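Local coordinates for glutathione transferase (Phanerochaete chrysosporium, PDB 4F0C), which acts as a glutathione transferase, probably using glutathione to conjugate electrophilic compounds or reduce peroxides, and binds oxidized glutathione, at the interface of chains A and B. Numbering follows the deposited sequence. Chains: chain A/B, Glutathione transferase.

The interface of chains A and B. Residues chain A 110-111, 115-116, 119; chain B 110-111, 115-116, 119.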
# COMPACT_ATOMS: atom_id res chain seq x y z
N ALA A 110 -0.87 3.65 -2.35
CA ALA A 110 -0.77 3.24 -0.94
C ALA A 110 0.62 2.74 -0.52
O ALA A 110 1.02 2.89 0.65
CB ALA A 110 -1.83 2.17 -0.61
N SER A 111 1.33 2.11 -1.46
CA SER A 111 2.60 1.46 -1.13
C SER A 111 3.79 2.29 -1.62
O SER A 111 4.90 2.20 -1.10
CB SER A 111 2.66 0.03 -1.73
OG SER A 111 2.62 0.06 -3.16
N PRO A 115 3.92 5.92 1.84
CA PRO A 115 4.95 5.52 2.80
C PRO A 115 6.27 6.25 2.55
O PRO A 115 6.88 6.70 3.51
CB PRO A 115 5.09 4.00 2.55
CG PRO A 115 3.70 3.58 2.06
CD PRO A 115 3.37 4.76 1.11
N TYR A 116 6.64 6.45 1.29
CA TYR A 116 7.92 7.09 0.99
C TYR A 116 7.82 8.60 1.19
O TYR A 116 8.73 9.22 1.71
CB TYR A 116 8.32 6.79 -0.47
CG TYR A 116 8.73 5.34 -0.63
CD1 TYR A 116 10.03 4.92 -0.35
CD2 TYR A 116 7.79 4.37 -1.01
CE1 TYR A 116 10.41 3.55 -0.49
CE2 TYR A 116 8.16 3.01 -1.13
CZ TYR A 116 9.46 2.61 -0.87
OH TYR A 116 9.81 1.27 -1.00
N GLN A 119 8.15 9.23 4.77
CA GLN A 119 9.48 9.18 5.40
C GLN A 119 10.18 10.51 5.16
O GLN A 119 10.85 11.01 6.06
CB GLN A 119 10.34 8.04 4.85
CG GLN A 119 9.74 6.65 5.03
CD GLN A 119 9.04 6.52 6.35
OE1 GLN A 119 9.67 6.52 7.42
NE2 GLN A 119 7.70 6.40 6.30
N ALA B 110 0.25 -3.90 2.07
CA ALA B 110 0.97 -3.15 1.03
C ALA B 110 1.58 -1.83 1.51
O ALA B 110 2.63 -1.39 0.98
CB ALA B 110 0.06 -2.89 -0.18
N SER B 111 0.93 -1.18 2.47
CA SER B 111 1.34 0.16 2.89
C SER B 111 2.07 0.11 4.24
O SER B 111 2.87 0.99 4.57
CB SER B 111 0.12 1.11 2.98
OG SER B 111 -0.81 0.68 3.97
N PRO B 115 6.57 -1.62 2.84
CA PRO B 115 7.43 -0.44 2.73
C PRO B 115 8.31 -0.27 3.97
O PRO B 115 9.49 0.02 3.80
CB PRO B 115 6.42 0.72 2.59
CG PRO B 115 5.20 0.07 1.92
CD PRO B 115 5.14 -1.27 2.70
N TYR B 116 7.78 -0.53 5.16
CA TYR B 116 8.56 -0.33 6.38
C TYR B 116 9.55 -1.48 6.57
O TYR B 116 10.68 -1.26 6.96
CB TYR B 116 7.61 -0.25 7.59
CG TYR B 116 6.82 1.04 7.58
CD1 TYR B 116 7.35 2.21 8.12
CD2 TYR B 116 5.57 1.11 6.98
CE1 TYR B 116 6.62 3.43 8.10
CE2 TYR B 116 4.83 2.32 6.94
CZ TYR B 116 5.37 3.47 7.50
OH TYR B 116 4.64 4.66 7.45
N GLN B 119 12.42 -0.79 4.42
CA GLN B 119 13.41 0.21 4.83
C GLN B 119 14.38 -0.43 5.81
O GLN B 119 15.57 -0.16 5.74
CB GLN B 119 12.77 1.45 5.48
CG GLN B 119 11.78 2.18 4.58
CD GLN B 119 12.24 2.21 3.16
OE1 GLN B 119 13.22 2.87 2.82
NE2 GLN B 119 11.51 1.48 2.29
O HOH W 1 12.38 0.36 -0.39
O HOH W 2 5.68 7.05 8.46
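A:Pro115 and B:Pro115 meet across the two-fold axis that relates helix 96-126 of one subunit to its copy in the other. This is a patch of the subunit interface, each contact having its twin with the chains exchanged; cytosolic glutathione transferases are typically dimers, and this pairing is probably the working one. A:Pro115 CB and B:Pro115 CB lie 3.5 Å apart, and A:Pro115 CG also packs 3.7 Å from the backbone carbonyl O of B:Ser111. Proline suits this place because its short, rigid ring makes a compact apolar surface with little conformational freedom to lose. Towards one end of the patch the small residues A:Ser111 and B:Ala110 let the helix backbones approach closely. A chi1 of 64° tucks the hydroxyl of A:Ser111 against its own backbone, turned away from the carbonyl of B:Ala110.

Further along, A:Gln119 crosses B:Tyr116, its amide plane turned 82° from the phenol ring. A:Gln119 NE2 donates to A:Pro115 O, one helical turn back, at 2.9 Å, and the acceptor lies nearly in the amide plane; chi2 of -38° folds the side chain back over its own helix to make this bond. Water 2, in plane at the edge of the B:Tyr116 ring, joins the phenol OH of B:Tyr116 at 2.8 Å to NE2 of A:Gln119 at 3.0 Å. Glutamine thus spends one N-H on its own helix and the other on a water that bridges to the partner. An alanine here would probably leave the carbonyl of A:Pro115 without this donor, cut water 2 from chain A and open a gap beside the ring of B:Tyr116, whose carbon CE1 lies 3.6 Å from A:Gln119 NE2.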